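Local coordinates for sugar ABC transporter, periplasmic sugar-binding protein (Caulobacter crescentus, PDB 4IRX) that binds myo-inositol in the cleft between its two lobes and probably hands it to an ABC transporter for uptake into the cell, at residues A[81-86]-A[102-107]; A[69-74]-A[95-100]. All coordinates share one frame; numbering follows the deposited sequence. Where two conformers were deposited one is given.

Interaction 1 of 2, residues A[81-86]-A[102-107]; sequences AADDLV and GKTAVP
D83 faces T104 with their CA atoms 6.0 Å apart, where the 81-86 part of helix 79-87 lies against the irregular chain of 102-107 and the spacing widens to 7.5 Å between the CA atoms of A82 and V106. The carboxylate of D83 does most of the joining, and it does so by gripping backbone rather than side chains. Its OD2 takes the N-H of K103 at 2.8 Å through the syn lone pair, in a nearly straight bond of 163° at the hydrogen. OD1 receives the N-H of T104 at 3.0 Å, again on the syn side but 29° out of the carboxylate plane. Two successive amides thus converge on the two oxygens of one acid, which fixes the rotation of the group and would help to offset its charge. CG of D83 stands anti to its carbonyl carbon, beside the backbone N (chi1 -80°), and the carboxylate beyond it comes up to the loop. This is a helix-to-loop tie on the outer flank of a lobe of the periplasmic binding protein fold: helix 79-87 links strands 67-70 and 91-95 of the parallel part of the sheet, and the loop leads on to strand 108-111. CB of K103 lies close to OD2, while the lysine chain crosses the aspartate at about a right angle and its amine leads away. T104 slides past D83 in the opposite direction, and its OG1 shares a water with the carbonyl O of D83, at 2.9 Å from OG1. V86 and T104 meet tip to tip, CG1 of V86 4.2 Å from the hydroxyl OG1 of T104; the apolar part is CB of A82 on CG2 of V106, 3.9 Å, beside I99.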
loop_
_atom_site.group_PDB
_atom_site.type_symbol
_atom_site.label_atom_id
_atom_site.label_comp_id
_atom_site.label_asym_id
_atom_site.label_seq_id
_atom_site.Cartn_x
_atom_site.Cartn_y
_atom_site.Cartn_z
ATOM N N ALA A 81 -15.509 -5.937 -13.215
ATOM C CA ALA A 81 -14.611 -6.864 -13.884
ATOM C C ALA A 81 -14.429 -8.152 -13.082
ATOM O O ALA A 81 -14.380 -9.256 -13.640
ATOM C CB ALA A 81 -13.272 -6.193 -14.143
ATOM N N ALA A 82 -14.315 -8.021 -11.766
ATOM C CA ALA A 82 -14.143 -9.205 -10.931
ATOM C C ALA A 82 -15.363 -10.112 -11.030
ATOM O O ALA A 82 -15.216 -11.331 -11.204
ATOM C CB ALA A 82 -13.848 -8.815 -9.491
ATOM N N ASP A 83 -16.560 -9.524 -10.948
ATOM C CA ASP A 83 -17.794 -10.292 -11.099
ATOM C C ASP A 83 -17.856 -10.990 -12.457
ATOM O O ASP A 83 -18.261 -12.154 -12.538
ATOM C CB ASP A 83 -19.021 -9.377 -10.960
ATOM C CG ASP A 83 -19.367 -9.059 -9.522
ATOM O OD1 ASP A 83 -18.835 -9.699 -8.601
ATOM O OD2 ASP A 83 -20.201 -8.159 -9.302
ATOM N N ASP A 84 -17.460 -10.296 -13.517
ATOM C CA ASP A 84 -17.488 -10.878 -14.849
ATOM C C ASP A 84 -16.524 -12.049 -14.953
ATOM O O ASP A 84 -16.877 -13.104 -15.493
ATOM C CB ASP A 84 -17.157 -9.819 -15.895
ATOM C CG ASP A 84 -17.294 -10.337 -17.311
ATOM O OD1 ASP A 84 -18.153 -11.215 -17.542
ATOM O OD2 ASP A 84 -16.547 -9.855 -18.191
ATOM N N LEU A 85 -15.315 -11.874 -14.422
ATOM C CA LEU A 85 -14.333 -12.948 -14.448
ATOM C C LEU A 85 -14.838 -14.179 -13.689
ATOM O O LEU A 85 -14.736 -15.310 -14.201
ATOM C CB LEU A 85 -12.962 -12.478 -13.925
ATOM C CG LEU A 85 -11.927 -12.242 -15.026
ATOM C CD1 LEU A 85 -12.336 -11.112 -15.957
ATOM C CD2 LEU A 85 -10.542 -11.955 -14.437
ATOM N N VAL A 86 -15.401 -13.972 -12.502
ATOM C CA VAL A 86 -15.939 -15.090 -11.711
ATOM C C VAL A 86 -17.059 -15.834 -12.447
ATOM O O VAL A 86 -17.072 -17.072 -12.499
ATOM C CB VAL A 86 -16.347 -14.655 -10.274
ATOM C CG1 VAL A 86 -17.267 -15.678 -9.621
ATOM C CG2 VAL A 86 -15.098 -14.422 -9.420
ATOM N N GLY A 102 -19.217 -5.456 -5.286
ATOM C CA GLY A 102 -19.795 -6.272 -6.335
ATOM C C GLY A 102 -20.738 -7.329 -5.811
ATOM O O GLY A 102 -21.020 -7.407 -4.617
ATOM N N LYS A 103 -21.215 -8.144 -6.739
ATOM C CA LYS A 103 -22.117 -9.249 -6.469
ATOM C C LYS A 103 -21.378 -10.306 -5.659
ATOM O O LYS A 103 -21.899 -10.861 -4.697
ATOM C CB LYS A 103 -22.552 -9.826 -7.818
ATOM C CG LYS A 103 -23.808 -10.663 -7.848
ATOM C CD LYS A 103 -24.184 -10.905 -9.315
ATOM C CE LYS A 103 -25.412 -11.791 -9.464
ATOM N NZ LYS A 103 -25.250 -13.098 -8.762
ATOM N N THR A 104 -20.132 -10.552 -6.051
ATOM C CA THR A 104 -19.342 -11.616 -5.455
ATOM C C THR A 104 -18.345 -11.070 -4.446
ATOM O O THR A 104 -17.810 -9.970 -4.634
ATOM C CB THR A 104 -18.631 -12.412 -6.568
ATOM O OG1 THR A 104 -19.610 -13.089 -7.367
ATOM C CG2 THR A 104 -17.666 -13.418 -5.992
ATOM N N ALA A 105 -18.106 -11.809 -3.370
ATOM C CA ALA A 105 -17.093 -11.415 -2.403
ATOM C C ALA A 105 -15.751 -11.903 -2.933
ATOM O O ALA A 105 -15.538 -13.103 -3.117
ATOM C CB ALA A 105 -17.374 -12.030 -1.052
ATOM N N VAL A 106 -14.861 -10.968 -3.221
ATOM C CA VAL A 106 -13.549 -11.316 -3.735
ATOM C C VAL A 106 -12.589 -11.528 -2.578
ATOM O O VAL A 106 -12.395 -10.626 -1.753
ATOM C CB VAL A 106 -13.012 -10.215 -4.644
ATOM C CG1 VAL A 106 -11.585 -10.529 -5.064
ATOM C CG2 VAL A 106 -13.905 -10.077 -5.840
ATOM N N PRO A 107 -11.976 -12.721 -2.506
ATOM C CA PRO A 107 -11.018 -12.968 -1.426
ATOM C C PRO A 107 -9.842 -12.002 -1.552
ATOM O O PRO A 107 -9.484 -11.642 -2.656
ATOM C CB PRO A 107 -10.559 -14.410 -1.651
ATOM C CG PRO A 107 -11.434 -14.981 -2.687
ATOM C CD PRO A 107 -12.097 -13.870 -3.427
HETATM O O HOH W 1 -20.372 -12.943 -10.161
#

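Interaction 2 of 2, residues A[69-74]-A[95-100]; sequences IVAPTD and VDRNIA. With INS (1,2,3,4,5,6-hexahydroxy-cyclohexane), chain C.
NH1 of R97 is gripped by two acceptors: it gives a 2.8 Å bond to the carbonyl O of P72, which sits at the edge of the guanidinium and near its plane, and another to a water that in turn donates to O of T73. NH2 donates to O6 of the bound myo-inositol at 2.9 Å and forms a salt bridge with D140. O6 itself donates to OD2 of D96 at 2.5 Å, and this carboxylate spreads over two hydroxyls, since OD1 takes the proton of O1 at 2.6 Å. The same OD2 presents its anti lone pair to NE of R97 in a salt bridge whose hydrogen bond is practically straight, 177°, so acid and base hold each other in place before the sugar alcohol. CG of R97 lies between its backbone N and carbonyl carbon (chi1 71°); the chain is bent at chi2 and chi3, and it and the P72 ring slide past each other in opposite directions, CD of R97 3.7 Å from CD of P72. An alanine at R97 would probably cost P72 O and inositol O6 the donors described here, leave D140 without this salt-bridge mate and D96 without the salt bridge that helps to hold its carboxylate. Behind this polar front, N of V95 bonds to O of V70, joining adjacent strands at their C-terminal ends. Apolar contacts continue the seam: CG2 of I69 rests on CG1 of V95, CG1 of V70 meets CD1 of I99 at 3.6 Å with the two side chains crossing at about a right angle, and CG of P72 lies on CG1 of I99. Ligand-binding loops issuing from the C-terminal ends of parallel strands, with charged side chains reaching into the cleft, are characteristic of the sugar-binding periplasmic proteins.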
loop_
_atom_site.group_PDB
_atom_site.type_symbol
_atom_site.label_atom_id
_atom_site.label_comp_id
_atom_site.label_asym_id
_atom_site.label_seq_id
_atom_site.Cartn_x
_atom_site.Cartn_y
_atom_site.Cartn_z
ATOM N N ILE A 69 -4.531 -12.680 -9.961
ATOM C CA ILE A 69 -4.257 -11.925 -8.741
ATOM C C ILE A 69 -4.240 -10.475 -9.137
ATOM O O ILE A 69 -3.564 -10.106 -10.077
ATOM C CB ILE A 69 -2.903 -12.316 -8.144
ATOM C CG1 ILE A 69 -2.902 -13.811 -7.772
ATOM C CG2 ILE A 69 -2.569 -11.458 -6.959
ATOM C CD1 ILE A 69 -1.500 -14.354 -7.416
ATOM N N VAL A 70 -5.030 -9.660 -8.458
ATOM C CA VAL A 70 -5.172 -8.264 -8.867
ATOM C C VAL A 70 -4.965 -7.286 -7.708
ATOM O O VAL A 70 -5.488 -7.466 -6.603
ATOM C CB VAL A 70 -6.543 -8.035 -9.564
ATOM C CG1 VAL A 70 -7.695 -8.505 -8.694
ATOM C CG2 VAL A 70 -6.732 -6.577 -9.978
ATOM N N ALA A 71 -4.151 -6.270 -7.965
ATOM C CA ALA A 71 -4.086 -5.099 -7.083
ATOM C C ALA A 71 -4.834 -4.009 -7.842
ATOM O O ALA A 71 -4.258 -3.373 -8.738
ATOM C CB ALA A 71 -2.641 -4.685 -6.808
ATOM N N PRO A 72 -6.132 -3.819 -7.529
ATOM C CA PRO A 72 -6.952 -2.930 -8.374
ATOM C C PRO A 72 -6.528 -1.471 -8.258
ATOM O O PRO A 72 -6.232 -1.031 -7.147
ATOM C CB PRO A 72 -8.363 -3.089 -7.802
ATOM C CG PRO A 72 -8.142 -3.551 -6.360
ATOM C CD PRO A 72 -6.907 -4.424 -6.425
ATOM N N THR A 73 -6.554 -0.726 -9.363
ATOM C CA THR A 73 -6.292 0.716 -9.335
ATOM C C THR A 73 -7.280 1.448 -8.437
ATOM O O THR A 73 -6.924 2.424 -7.774
ATOM C CB THR A 73 -6.372 1.339 -10.748
ATOM O OG1 THR A 73 -7.697 1.143 -11.259
ATOM C CG2 THR A 73 -5.353 0.711 -11.674
ATOM N N ASP A 74 -8.520 0.978 -8.433
ATOM C CA ASP A 74 -9.597 1.518 -7.622
ATOM C C ASP A 74 -10.455 0.338 -7.146
ATOM O O ASP A 74 -10.935 -0.468 -7.953
ATOM C CB ASP A 74 -10.420 2.505 -8.465
ATOM C CG ASP A 74 -11.484 3.206 -7.666
ATOM O OD1 ASP A 74 -12.488 2.563 -7.305
ATOM O OD2 ASP A 74 -11.333 4.424 -7.411
ATOM N N VAL A 95 -4.790 -8.474 -3.965
ATOM C CA VAL A 95 -3.607 -8.322 -3.131
ATOM C C VAL A 95 -3.366 -6.833 -2.866
ATOM O O VAL A 95 -3.599 -5.984 -3.733
ATOM C CB VAL A 95 -2.358 -9.004 -3.744
ATOM C CG1 VAL A 95 -1.864 -8.257 -4.974
ATOM C CG2 VAL A 95 -1.213 -9.096 -2.691
ATOM N N ASP A 96 -2.940 -6.543 -1.631
ATOM C CA ASP A 96 -2.600 -5.205 -1.136
ATOM C C ASP A 96 -3.793 -4.313 -0.846
ATOM O O ASP A 96 -3.898 -3.713 0.234
ATOM C CB ASP A 96 -1.612 -4.468 -2.032
ATOM C CG ASP A 96 -1.278 -3.106 -1.469
ATOM O OD1 ASP A 96 -0.544 -3.060 -0.450
ATOM O OD2 ASP A 96 -1.779 -2.108 -2.003
ATOM N N ARG A 97 -4.675 -4.193 -1.829
ATOM C CA ARG A 97 -5.961 -3.500 -1.638
ATOM C C ARG A 97 -7.076 -4.376 -2.207
ATOM O O ARG A 97 -6.840 -5.231 -3.083
ATOM C CB ARG A 97 -5.994 -2.082 -2.245
ATOM C CG ARG A 97 -6.016 -1.997 -3.781
ATOM C CD ARG A 97 -4.682 -2.327 -4.407
ATOM N NE ARG A 97 -3.678 -1.324 -4.045
ATOM C CZ ARG A 97 -3.557 -0.111 -4.593
ATOM N NH1 ARG A 97 -4.334 0.283 -5.591
ATOM N NH2 ARG A 97 -2.639 0.730 -4.131
ATOM N N ASN A 98 -8.275 -4.190 -1.678
ATOM C CA ASN A 98 -9.357 -5.109 -1.993
ATOM C C ASN A 98 -10.208 -4.690 -3.188
ATOM O O ASN A 98 -9.996 -3.648 -3.787
ATOM C CB ASN A 98 -10.204 -5.413 -0.743
ATOM C CG ASN A 98 -11.000 -4.216 -0.245
ATOM O OD1 ASN A 98 -11.524 -3.423 -1.034
ATOM N ND2 ASN A 98 -11.110 -4.098 1.086
ATOM N N ILE A 99 -11.118 -5.569 -3.580
ATOM C CA ILE A 99 -12.166 -5.231 -4.529
ATOM C C ILE A 99 -13.465 -5.336 -3.763
ATOM O O ILE A 99 -13.703 -6.336 -3.073
ATOM C CB ILE A 99 -12.169 -6.199 -5.712
ATOM C CG1 ILE A 99 -10.926 -5.969 -6.582
ATOM C CG2 ILE A 99 -13.456 -6.036 -6.524
ATOM C CD1 ILE A 99 -10.770 -6.939 -7.705
ATOM N N ALA A 100 -14.319 -4.319 -3.874
ATOM C CA ALA A 100 -15.516 -4.251 -3.037
ATOM C C ALA A 100 -16.725 -3.682 -3.769
ATOM O O ALA A 100 -16.589 -2.926 -4.736
ATOM C CB ALA A 100 -15.230 -3.440 -1.764
HETATM C C1 INS C . 0.532 0.072 -0.697
HETATM C C2 INS C . 1.796 0.813 -0.411
HETATM C C3 INS C . 2.119 1.689 -1.594
HETATM C C4 INS C . 1.021 2.678 -1.821
HETATM C C5 INS C . -0.241 1.973 -2.153
HETATM C C6 INS C . -0.612 0.997 -1.061
HETATM O O1 INS C . 0.182 -0.733 0.401
HETATM O O2 INS C . 1.646 1.564 0.756
HETATM O O3 INS C . 3.352 2.341 -1.408
HETATM O O4 INS C . 1.365 3.578 -2.826
HETATM O O5 INS C . -1.248 2.910 -2.364
HETATM O O6 INS C . -1.821 0.340 -1.342
HETATM O O HOH W 2 -4.462 2.832 -6.834
#

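Overall arrangement
Interactions 1 and 2 lie in the same lobe with centres about 11 Å apart. Their segments alternate along the chain, in the order 69-74, 81-86, 95-100, 102-107. Interaction 2 joins the end of strand 67-70 and the turn after it to the end of strand 91-95 and the following loop; interaction 1 joins helix 79-87 to the later part of that loop, before strand 108-111. They meet at I99, whose CD1 lies 4.0 Å from CB of A82 and whose CG2 lies 4.1 Å from CG2 of V106. The inner part of the loop carries D96 and R97 of the inositol pocket, while its outer part is tied near the surface to helix 79-87.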